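Local coordinates for protein nucleoside hydrolase, putative (Trypanosoma brucei, PDB 3FZ0) that belongs to the inosine-uridine preferring nucleoside hydrolase family and binds a calcium ion, at residues 81-86 with 251-256; 195-200 with 332-337; 223-228 with 244-249; 302-307 with 315-320. The protein carries 2 engineered substitutions. One frame throughout, in Å; residues are numbered along the deposited sequence.

Interaction 1 of 4, residues 81-86 with 251-256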
# COMPACT_ATOMS: atom_id res chain seq x y z
N VAL B 81 -8.79 7.71 -16.24
CA VAL B 81 -9.60 8.68 -16.97
C VAL B 81 -9.68 8.17 -18.42
O VAL B 81 -8.74 7.52 -18.90
CB VAL B 81 -8.88 10.05 -16.89
CG1 VAL B 81 -9.21 10.95 -18.05
CG2 VAL B 81 -9.18 10.72 -15.53
N GLN B 82 -10.81 8.44 -19.09
CA GLN B 82 -10.95 8.19 -20.54
C GLN B 82 -10.04 9.12 -21.34
O GLN B 82 -10.05 10.34 -21.18
CB GLN B 82 -12.40 8.32 -21.00
CG GLN B 82 -13.34 7.26 -20.40
CD GLN B 82 -14.67 7.09 -21.15
OE1 GLN B 82 -15.04 7.91 -21.99
NE2 GLN B 82 -15.40 6.02 -20.83
N TRP B 83 -9.22 8.53 -22.20
CA TRP B 83 -8.19 9.25 -22.94
C TRP B 83 -8.73 10.32 -23.90
O TRP B 83 -8.29 11.46 -23.84
CB TRP B 83 -7.38 8.22 -23.73
CG TRP B 83 -6.14 8.73 -24.44
CD1 TRP B 83 -5.20 9.64 -23.96
CD2 TRP B 83 -5.69 8.34 -25.75
NE1 TRP B 83 -4.21 9.83 -24.91
CE2 TRP B 83 -4.48 9.04 -26.01
CE3 TRP B 83 -6.19 7.46 -26.73
CZ2 TRP B 83 -3.78 8.90 -27.21
CZ3 TRP B 83 -5.49 7.32 -27.93
CH2 TRP B 83 -4.29 8.02 -28.15
N GLY B 84 -9.68 9.95 -24.76
CA GLY B 84 -10.21 10.86 -25.77
C GLY B 84 -9.35 11.11 -27.02
O GLY B 84 -9.66 12.00 -27.82
N GLY B 85 -8.28 10.34 -27.21
CA GLY B 85 -7.40 10.47 -28.38
C GLY B 85 -8.09 10.16 -29.70
O GLY B 85 -7.86 10.82 -30.72
N PHE B 86 -8.95 9.16 -29.69
CA PHE B 86 -9.71 8.83 -30.87
C PHE B 86 -10.98 9.63 -31.03
O PHE B 86 -11.70 9.42 -31.98
CB PHE B 86 -10.00 7.31 -30.89
CG PHE B 86 -8.85 6.49 -31.38
CD1 PHE B 86 -8.02 5.82 -30.46
CD2 PHE B 86 -8.54 6.43 -32.75
CE1 PHE B 86 -6.90 5.06 -30.90
CE2 PHE B 86 -7.45 5.70 -33.22
CZ PHE B 86 -6.62 5.01 -32.29
N GLN B 251 -9.34 10.03 -37.73
CA GLN B 251 -9.27 11.48 -38.05
C GLN B 251 -8.97 12.37 -36.84
O GLN B 251 -8.21 13.34 -36.95
CB GLN B 251 -10.50 11.98 -38.84
CG GLN B 251 -11.83 12.00 -38.08
CD GLN B 251 -13.02 12.38 -38.97
OE1 GLN B 251 -13.94 11.59 -39.19
NE2 GLN B 251 -13.00 13.60 -39.48
N ARG B 252 -9.53 12.03 -35.68
CA ARG B 252 -9.30 12.81 -34.45
C ARG B 252 -7.89 12.54 -33.94
O ARG B 252 -7.12 13.48 -33.77
CB ARG B 252 -10.36 12.50 -33.37
CG ARG B 252 -11.80 12.55 -33.88
CD ARG B 252 -12.15 13.93 -34.47
NE ARG B 252 -13.35 13.84 -35.29
CZ ARG B 252 -14.07 14.87 -35.71
NH1 ARG B 252 -13.74 16.11 -35.37
NH2 ARG B 252 -15.15 14.67 -36.46
N LEU B 253 -7.55 11.27 -33.73
CA LEU B 253 -6.20 10.86 -33.37
C LEU B 253 -5.19 11.58 -34.25
O LEU B 253 -4.23 12.18 -33.74
CB LEU B 253 -6.00 9.35 -33.50
CG LEU B 253 -4.62 8.90 -32.99
CD1 LEU B 253 -4.55 9.14 -31.49
CD2 LEU B 253 -4.30 7.44 -33.28
N GLU B 254 -5.41 11.53 -35.57
CA GLU B 254 -4.52 12.22 -36.51
C GLU B 254 -4.40 13.74 -36.20
O GLU B 254 -3.29 14.28 -36.17
CB GLU B 254 -4.95 11.98 -37.96
CG GLU B 254 -3.88 12.35 -38.98
CD GLU B 254 -4.39 12.35 -40.43
OE1 GLU B 254 -3.54 12.40 -41.35
OE2 GLU B 254 -5.62 12.32 -40.65
N ALA B 255 -5.51 14.42 -35.95
CA ALA B 255 -5.45 15.87 -35.66
C ALA B 255 -4.79 16.16 -34.31
O ALA B 255 -4.16 17.17 -34.13
CB ALA B 255 -6.84 16.51 -35.73
N PHE B 256 -4.92 15.24 -33.37
CA PHE B 256 -4.39 15.45 -32.04
C PHE B 256 -2.89 15.21 -31.99
O PHE B 256 -2.18 15.93 -31.28
CB PHE B 256 -5.09 14.53 -31.01
CG PHE B 256 -6.49 14.98 -30.62
CD1 PHE B 256 -7.52 14.03 -30.48
CD2 PHE B 256 -6.78 16.34 -30.38
CE1 PHE B 256 -8.82 14.42 -30.11
CE2 PHE B 256 -8.08 16.76 -30.01
CZ PHE B 256 -9.11 15.79 -29.87
O HOH W 1 -10.15 9.68 -34.47

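Interaction 2 of 4, residues 195-200 with 332-337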
# COMPACT_ATOMS: atom_id res chain seq x y z
N GLN B 195 -1.88 -14.90 -12.12
CA GLN B 195 -1.76 -15.90 -11.05
C GLN B 195 -2.52 -17.21 -11.33
O GLN B 195 -2.37 -18.17 -10.59
CB GLN B 195 -2.26 -15.35 -9.73
CG GLN B 195 -1.40 -14.23 -9.12
CD GLN B 195 0.02 -14.68 -8.79
OE1 GLN B 195 0.98 -14.18 -9.36
NE2 GLN B 195 0.14 -15.61 -7.89
N HIS B 196 -3.31 -17.25 -12.41
CA HIS B 196 -4.14 -18.42 -12.70
C HIS B 196 -3.32 -19.68 -12.97
O HIS B 196 -2.36 -19.65 -13.73
CB HIS B 196 -5.06 -18.15 -13.90
CG HIS B 196 -5.73 -19.38 -14.41
ND1 HIS B 196 -6.80 -19.96 -13.77
CD2 HIS B 196 -5.45 -20.18 -15.47
CE1 HIS B 196 -7.18 -21.04 -14.43
NE2 HIS B 196 -6.37 -21.20 -15.46
N LYS B 197 -3.72 -20.78 -12.34
CA LYS B 197 -3.06 -22.08 -12.54
C LYS B 197 -3.80 -22.85 -13.62
O LYS B 197 -5.02 -23.03 -13.55
CB LYS B 197 -3.08 -22.92 -11.24
CG LYS B 197 -2.37 -22.31 -10.04
CD LYS B 197 -0.89 -21.97 -10.32
CE LYS B 197 -0.24 -21.31 -9.09
NZ LYS B 197 -0.95 -20.03 -8.75
N GLY B 198 -3.07 -23.32 -14.61
CA GLY B 198 -3.65 -24.21 -15.59
C GLY B 198 -3.75 -23.69 -17.01
O GLY B 198 -4.46 -24.28 -17.81
N TRP B 199 -3.08 -22.58 -17.32
CA TRP B 199 -2.88 -22.18 -18.71
C TRP B 199 -1.98 -23.23 -19.35
O TRP B 199 -1.02 -23.68 -18.73
CB TRP B 199 -2.18 -20.84 -18.82
CG TRP B 199 -2.91 -19.63 -18.32
CD1 TRP B 199 -2.50 -18.80 -17.32
CD2 TRP B 199 -4.13 -19.07 -18.83
NE1 TRP B 199 -3.39 -17.76 -17.16
CE2 TRP B 199 -4.40 -17.90 -18.08
CE3 TRP B 199 -4.99 -19.42 -19.86
CZ2 TRP B 199 -5.51 -17.09 -18.32
CZ3 TRP B 199 -6.11 -18.62 -20.09
CH2 TRP B 199 -6.35 -17.47 -19.32
N LYS B 200 -2.28 -23.60 -20.59
CA LYS B 200 -1.43 -24.52 -21.34
C LYS B 200 -0.09 -23.88 -21.73
O LYS B 200 0.92 -24.58 -21.84
CB LYS B 200 -2.16 -25.03 -22.58
CG LYS B 200 -3.19 -26.15 -22.33
CD LYS B 200 -3.23 -27.07 -23.55
CE LYS B 200 -4.62 -27.67 -23.85
NZ LYS B 200 -5.42 -26.80 -24.78
N GLY B 332 7.46 -19.19 -4.19
CA GLY B 332 6.20 -19.56 -4.81
C GLY B 332 6.01 -18.79 -6.12
O GLY B 332 4.88 -18.51 -6.53
N ARG B 333 7.11 -18.46 -6.78
CA ARG B 333 7.02 -18.00 -8.18
C ARG B 333 7.26 -19.15 -9.15
O ARG B 333 7.76 -20.21 -8.77
CB ARG B 333 8.00 -16.85 -8.46
CG ARG B 333 7.79 -15.67 -7.56
CD ARG B 333 8.80 -14.61 -7.82
NE ARG B 333 8.67 -13.50 -6.90
CZ ARG B 333 9.60 -12.58 -6.73
NH1 ARG B 333 10.72 -12.64 -7.44
NH2 ARG B 333 9.42 -11.61 -5.83
N TRP B 334 6.86 -18.92 -10.39
CA TRP B 334 7.09 -19.84 -11.52
C TRP B 334 7.08 -18.97 -12.76
O TRP B 334 6.66 -17.81 -12.69
CB TRP B 334 6.04 -20.95 -11.56
CG TRP B 334 4.72 -20.56 -12.14
CD1 TRP B 334 4.28 -20.85 -13.39
CD2 TRP B 334 3.67 -19.81 -11.50
NE1 TRP B 334 3.02 -20.34 -13.58
CE2 TRP B 334 2.62 -19.70 -12.44
CE3 TRP B 334 3.50 -19.24 -10.22
CZ2 TRP B 334 1.41 -19.04 -12.16
CZ3 TRP B 334 2.28 -18.58 -9.94
CH2 TRP B 334 1.26 -18.49 -10.91
N ARG B 335 7.55 -19.49 -13.89
CA ARG B 335 7.59 -18.70 -15.13
C ARG B 335 6.21 -18.67 -15.79
O ARG B 335 5.88 -19.52 -16.64
CB ARG B 335 8.65 -19.24 -16.09
CG ARG B 335 10.01 -18.93 -15.66
CD ARG B 335 11.10 -19.42 -16.59
NE ARG B 335 12.35 -19.51 -15.82
CZ ARG B 335 13.15 -18.48 -15.55
NH1 ARG B 335 12.86 -17.26 -16.01
NH2 ARG B 335 14.26 -18.67 -14.82
N ASN B 336 5.41 -17.68 -15.40
CA ASN B 336 4.02 -17.60 -15.79
C ASN B 336 3.72 -16.68 -16.94
O ASN B 336 2.58 -16.63 -17.39
CB ASN B 336 3.16 -17.17 -14.60
CG ASN B 336 3.44 -15.74 -14.15
OD1 ASN B 336 4.51 -15.20 -14.41
ND2 ASN B 336 2.50 -15.14 -13.44
N CYS B 337 4.72 -15.94 -17.40
CA CYS B 337 4.47 -14.89 -18.39
C CYS B 337 5.62 -14.69 -19.39
O CYS B 337 6.78 -14.61 -19.00
CB CYS B 337 4.16 -13.60 -17.66
SG CYS B 337 3.95 -12.15 -18.71

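Interaction 3 of 4, residues 223-228 with 244-249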
# COMPACT_ATOMS: atom_id res chain seq x y z
N LYS B 223 -0.48 6.09 -47.29
CA LYS B 223 -0.59 5.13 -48.37
C LYS B 223 -1.66 4.08 -48.08
O LYS B 223 -2.40 3.67 -48.96
CB LYS B 223 0.74 4.45 -48.65
CG LYS B 223 1.68 5.25 -49.51
CD LYS B 223 3.12 4.77 -49.33
CE LYS B 223 4.07 5.48 -50.31
NZ LYS B 223 5.51 5.09 -50.08
N LEU B 224 -1.76 3.68 -46.82
CA LEU B 224 -2.78 2.76 -46.36
C LEU B 224 -4.18 3.22 -46.81
O LEU B 224 -4.97 2.42 -47.34
CB LEU B 224 -2.70 2.60 -44.82
CG LEU B 224 -3.42 1.42 -44.15
CD1 LEU B 224 -2.77 0.11 -44.58
CD2 LEU B 224 -3.53 1.54 -42.62
N VAL B 225 -4.49 4.51 -46.65
CA VAL B 225 -5.85 5.01 -46.88
C VAL B 225 -6.05 5.69 -48.24
O VAL B 225 -7.06 6.39 -48.45
CB VAL B 225 -6.32 5.97 -45.72
CG1 VAL B 225 -6.53 5.23 -44.47
CG2 VAL B 225 -5.38 7.13 -45.51
N ASN B 226 -5.07 5.46 -49.13
CA ASN B 226 -5.03 5.94 -50.50
C ASN B 226 -4.94 7.44 -50.68
O ASN B 226 -5.37 8.00 -51.68
CB ASN B 226 -6.19 5.39 -51.32
CG ASN B 226 -5.77 4.27 -52.26
OD1 ASN B 226 -4.76 3.57 -52.05
ND2 ASN B 226 -6.57 4.09 -53.30
N ARG B 227 -4.37 8.12 -49.70
CA ARG B 227 -4.03 9.49 -49.95
C ARG B 227 -2.86 9.55 -50.91
O ARG B 227 -1.87 8.81 -50.80
CB ARG B 227 -3.67 10.22 -48.66
CG ARG B 227 -4.87 10.45 -47.80
CD ARG B 227 -4.40 10.73 -46.42
NE ARG B 227 -5.49 11.13 -45.57
CZ ARG B 227 -5.37 11.34 -44.28
NH1 ARG B 227 -4.19 11.16 -43.68
NH2 ARG B 227 -6.44 11.69 -43.58
N GLU B 228 -2.96 10.43 -51.88
CA GLU B 228 -1.81 10.68 -52.68
C GLU B 228 -1.58 12.17 -52.78
O GLU B 228 -2.45 12.96 -52.40
CB GLU B 228 -1.97 10.05 -54.06
CG GLU B 228 -2.93 10.77 -54.95
CD GLU B 228 -3.58 9.82 -55.91
OE1 GLU B 228 -3.75 10.19 -57.11
OE2 GLU B 228 -3.93 8.71 -55.43
N GLU B 244 -11.68 4.10 -46.48
CA GLU B 244 -12.56 5.21 -46.09
C GLU B 244 -12.88 5.17 -44.59
O GLU B 244 -12.74 6.17 -43.88
CB GLU B 244 -13.85 5.20 -46.90
CG GLU B 244 -14.89 6.16 -46.36
CD GLU B 244 -16.13 6.21 -47.21
OE1 GLU B 244 -17.14 6.70 -46.67
OE2 GLU B 244 -16.10 5.78 -48.39
N PHE B 245 -13.26 3.98 -44.12
CA PHE B 245 -13.56 3.75 -42.73
C PHE B 245 -12.35 4.02 -41.83
O PHE B 245 -12.49 4.69 -40.81
CB PHE B 245 -14.11 2.32 -42.53
CG PHE B 245 -14.41 1.95 -41.09
CD1 PHE B 245 -15.68 2.12 -40.57
CD2 PHE B 245 -13.42 1.40 -40.28
CE1 PHE B 245 -15.96 1.76 -39.24
CE2 PHE B 245 -13.69 1.04 -38.95
CZ PHE B 245 -14.95 1.21 -38.43
N ILE B 246 -11.17 3.51 -42.20
CA ILE B 246 -9.96 3.76 -41.43
C ILE B 246 -9.64 5.25 -41.40
O ILE B 246 -9.37 5.79 -40.34
CB ILE B 246 -8.73 2.88 -41.89
CG1 ILE B 246 -9.05 1.38 -41.66
CG2 ILE B 246 -7.39 3.33 -41.17
CD1 ILE B 246 -8.01 0.43 -42.21
N GLU B 247 -9.75 5.94 -42.53
CA GLU B 247 -9.53 7.40 -42.52
C GLU B 247 -10.45 8.13 -41.54
O GLU B 247 -10.00 9.04 -40.83
CB GLU B 247 -9.60 8.05 -43.92
CG GLU B 247 -9.04 9.45 -43.96
CD GLU B 247 -9.21 10.16 -45.31
OE1 GLU B 247 -8.57 11.21 -45.48
OE2 GLU B 247 -9.97 9.70 -46.20
N LYS B 248 -11.72 7.73 -41.49
CA LYS B 248 -12.69 8.38 -40.61
C LYS B 248 -12.45 8.02 -39.14
O LYS B 248 -12.60 8.86 -38.25
CB LYS B 248 -14.11 8.01 -41.02
CG LYS B 248 -14.67 8.76 -42.23
CD LYS B 248 -16.03 8.16 -42.56
CE LYS B 248 -16.60 8.67 -43.83
NZ LYS B 248 -17.90 8.01 -44.04
N LEU B 249 -12.08 6.76 -38.89
CA LEU B 249 -11.81 6.26 -37.55
C LEU B 249 -10.64 6.96 -36.86
O LEU B 249 -10.70 7.20 -35.66
CB LEU B 249 -11.50 4.79 -37.63
CG LEU B 249 -11.26 4.03 -36.36
CD1 LEU B 249 -12.55 3.89 -35.52
CD2 LEU B 249 -10.69 2.69 -36.75

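Interaction 4 of 4, residues 302-307 with 315-320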
# COMPACT_ATOMS: atom_id res chain seq x y z
N THR B 302 9.44 -15.29 -17.81
CA THR B 302 9.78 -15.21 -16.38
C THR B 302 8.51 -15.07 -15.55
O THR B 302 7.43 -15.25 -16.09
CB THR B 302 10.74 -14.04 -16.10
OG1 THR B 302 11.10 -14.03 -14.72
CG2 THR B 302 10.08 -12.70 -16.49
N TYR B 303 8.66 -14.72 -14.26
CA TYR B 303 7.53 -14.41 -13.39
C TYR B 303 7.16 -12.92 -13.46
O TYR B 303 8.01 -12.05 -13.27
CB TYR B 303 7.82 -14.78 -11.94
CG TYR B 303 6.69 -14.43 -11.00
CD1 TYR B 303 5.53 -15.23 -10.93
CD2 TYR B 303 6.77 -13.30 -10.17
CE1 TYR B 303 4.48 -14.92 -10.07
CE2 TYR B 303 5.73 -12.97 -9.30
CZ TYR B 303 4.59 -13.79 -9.27
OH TYR B 303 3.56 -13.48 -8.41
N VAL B 304 5.88 -12.67 -13.72
CA VAL B 304 5.31 -11.35 -13.79
C VAL B 304 4.05 -11.27 -12.93
O VAL B 304 3.27 -12.24 -12.84
CB VAL B 304 4.99 -11.01 -15.27
CG1 VAL B 304 4.26 -9.68 -15.42
CG2 VAL B 304 6.28 -11.00 -16.07
N THR B 305 3.87 -10.13 -12.27
CA THR B 305 2.62 -9.83 -11.59
C THR B 305 2.27 -8.34 -11.69
O THR B 305 3.04 -7.57 -12.23
CB THR B 305 2.60 -10.35 -10.14
OG1 THR B 305 1.25 -10.41 -9.69
CG2 THR B 305 3.40 -9.49 -9.20
N VAL B 306 1.10 -7.94 -11.21
CA VAL B 306 0.70 -6.53 -11.17
C VAL B 306 0.63 -6.00 -9.72
O VAL B 306 0.05 -6.65 -8.84
CB VAL B 306 -0.66 -6.34 -11.88
CG1 VAL B 306 -1.03 -4.85 -11.95
CG2 VAL B 306 -0.64 -6.99 -13.29
N GLU B 307 1.26 -4.87 -9.44
CA GLU B 307 1.15 -4.17 -8.13
C GLU B 307 -0.28 -3.71 -7.87
O GLU B 307 -0.90 -3.07 -8.73
CB GLU B 307 2.05 -2.94 -8.12
CG GLU B 307 1.97 -2.09 -6.83
CD GLU B 307 2.37 -2.87 -5.56
OE1 GLU B 307 3.49 -3.39 -5.49
OE2 GLU B 307 1.57 -2.95 -4.61
N GLY B 315 -1.05 -0.67 -10.48
CA GLY B 315 -1.15 -1.05 -11.89
C GLY B 315 0.19 -1.38 -12.55
O GLY B 315 0.22 -1.87 -13.66
N ALA B 316 1.30 -1.10 -11.87
CA ALA B 316 2.63 -1.39 -12.43
C ALA B 316 2.78 -2.86 -12.72
O ALA B 316 2.23 -3.71 -12.00
CB ALA B 316 3.79 -0.90 -11.49
N THR B 317 3.53 -3.14 -13.79
CA THR B 317 3.98 -4.45 -14.15
C THR B 317 5.30 -4.75 -13.43
O THR B 317 6.29 -4.07 -13.66
CB THR B 317 4.16 -4.50 -15.65
OG1 THR B 317 2.97 -4.00 -16.24
CG2 THR B 317 4.43 -5.91 -16.15
N CYS B 318 5.28 -5.76 -12.57
CA CYS B 318 6.46 -6.27 -11.90
C CYS B 318 7.00 -7.53 -12.57
O CYS B 318 6.30 -8.51 -12.70
CB CYS B 318 6.11 -6.58 -10.45
SG CYS B 318 5.24 -5.19 -9.73
N ILE B 319 8.28 -7.49 -12.94
CA ILE B 319 8.92 -8.53 -13.72
C ILE B 319 10.19 -9.03 -12.99
O ILE B 319 11.01 -8.24 -12.57
CB ILE B 319 9.30 -7.97 -15.10
CG1 ILE B 319 8.12 -7.21 -15.72
CG2 ILE B 319 9.86 -9.08 -16.03
CD1 ILE B 319 8.29 -6.96 -17.21
N ASP B 320 10.32 -10.35 -12.82
CA ASP B 320 11.47 -10.96 -12.15
C ASP B 320 12.59 -11.11 -13.18
O ASP B 320 12.74 -12.16 -13.79
CB ASP B 320 11.03 -12.33 -11.61
CG ASP B 320 11.93 -12.88 -10.51
OD1 ASP B 320 13.05 -12.35 -10.30
OD2 ASP B 320 11.52 -13.85 -9.84

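Interaction 1 of 4, residues 81-86 with 251-256
Trp83 carries CG anti to its backbone N (chi1 -173°) and Leu253 does the same (chi1 -174°), whereas Phe86 turns CG beside its N and anti to the carbonyl carbon (chi1 -81°). These settings bring two rings of the loop between strand 66-68 and helix 101-104 onto one leucine of helix 251-257, a separate methyl for each, with Trp83 beside a bound BTB molecule. Leu253 CD1 lies 3.5 Å from Trp83 CH2, the two side chains crossing at about a right angle. Leu253 CD2 lies 3.5 Å from Phe86 CZ, and here the side chains run alongside one another in the same direction. Gly85 O approaches the edge of the Phe256 ring near its plane, 3.2 Å from Phe256 CD1. Gly85 O is also 3.1 Å from Leu253 N, but the angle is too poor for a hydrogen bond. A water links the backbones instead, donating to Phe86 O (2.9 Å) and accepting from Arg252 N (2.7 Å). Arg252, bent at chi2, takes its guanidinium away to Gly92 O. The chemistry is therefore mainly apolar, with a single water joining a loop carbonyl to an amide in the helix's first turn.

Interaction 2 of 4, residues 195-200 with 332-337
Both segments are mostly irregular backbone following helices, 187-195 and 325-330, and their closest CA atoms, Gln195 and Asn336, are still 7.7 Å apart, so the contact is made mostly by side chains. Gly332, at positive phi, closes helix 325-330 as the C-prime residue of a Schellman motif. Further on, Asn336 and Cys337 both face Thr302 in a classic beta bulge. Between these features Trp334 projects toward the other loop, its CG in the crowded position between backbone N and carbonyl carbon (chi1 79°). Lys197, bent at chi2 and chi4, folds over one face of the indole. Its CE stands 4.0 Å from the centroid of the Trp334 six-membered ring, 27° off the normal, a CH-pi contact. Toward the rim of the opposite face lies CB of Asn336, 3.1 Å above the plane. Gln195 O meets the ring at its edge, 3.7 Å from Trp334 CH2. Gln195 O also accepts from Lys197 NZ at 3.0 Å, in the carbonyl plane. The amide ends serve other partners: Gln195 OE1 bonds Tyr303 OH, Asn336 ND2 bonds Leu194 O, and Asn336 OD1 bonds Val304 N. The implication is a surface contact joining the loops by dispersion and CH-pi interaction, in which the bond to Gln195 O is consistent with holding the lysine chain over the ring.

Interaction 3 of 4, residues 223-228 with 244-249
Glu247 OE1 takes two donors from Arg227, both on the side-on edge of the guanidinium. NH2 of Arg227 reaches Glu247 OE1 at 2.9 Å with an N-H...O angle of 148°, meeting the anti lone pair of that oxygen. Arg227 NE reaches Glu247 OE1 at 3.1 Å and 141°, arriving from above the carboxylate plane. Both bonds lie close to the guanidinium plane, but the two flat groups are turned 74° apart, so this salt bridge converges on one oxygen and is not the coplanar, two-oxygen kind. The extended chains of both residues permit the reach. The other carboxylate oxygen, Glu247 OE2, accepts from Gln239 NE2, while Arg227 NH1 is bridged to Glu254 and Asp222, so three acidic side chains surround one arginine; such company would be expected to stabilise its charge.

The backbone donors here belong to a helix end. Asn226, at positive phi, is the C-prime residue of a Schellman motif closing helix 218-224: Asn226 N bonds Lys223 O at 3.2 Å, and Arg227 N bonds Asp222 O. Two carbonyls near this end are met by glutamines, Leu224 O by Gln243 NE2 and Val225 O by Gln239 NE2.

Apart from the ion pair the contact is apolar. The CA-CB bond of Val225 points toward helix 241-249, and Val225 CG1, anti to its carbonyl carbon, touches Ile246 CG2 at 3.9 Å. Ile246 also packs on helices 17-27 and 345-356, and Leu224 CD2 approaches Ile246 CG2 more loosely, at 4.5 Å.

Interaction 4 of 4, residues 302-307 with 315-320
Five backbone hydrogen bonds and one from a side chain join strands 304-306 and 317-319 and their flanks into an antiparallel beta hairpin, whose second strand is the outermost on this side of the chain's mixed sheet. Thr305 and Cys318 form the hydrogen-bonded pair: Cys318 N to Thr305 O is 2.9 Å and Thr305 N to Cys318 O 3.0 Å, each near 160° at the hydrogen. Beyond one end Asp320 N bonds Tyr303 O almost along the C=O axis. Beyond the other, Glu307 N bonds Ala316 O and Gly315 N bonds Glu307 O, the latter donor lying above the carbonyl plane. Thr302 OG1, anti to its backbone N, gives its proton to Asp320 O at 2.7 Å, on a lone pair. CA-H...O contacts flank these bonds, Val304 CA lying 3.2 Å from Cys318 O. The Glu307 carboxylate turns away to His309 N and to Arg311, Glu312 and Thr313 of the second subunit, so the hairpin end takes part in the contact with that subunit. Among the side chains, Val304 CG1 rests on Thr317 CG2 at 3.8 Å; separately, Ile319 CG2 reaches Thr302 CG2 at 3.7 Å.

The contacts fall into two touching pairs; interactions 1 and 3 lie across the chain's centre from interaction 2. Interactions 1 and 3, with centres about 17 Å apart on the successive helices 251-257 and 241-249, are joined by the salt bridge from Glu254 OE1 to Arg227 NH1 (2.7 Å). Interactions 2 and 4, with centres about 12 Å apart, share the salt bridge from Arg333 NH1 to Asp320 OD2 (2.8 Å). Between the pairs, the centres of interactions 2 and 3 are about 42 Å apart. Interaction 1 is near the metal site of Asp14, Asp19, Leu134 and Asp283: the Phe86 side chain is about 8 Å from the calcium ion, and that of Trp83 about 3 Å from a bound BTB molecule, probably from the crystallisation liquor.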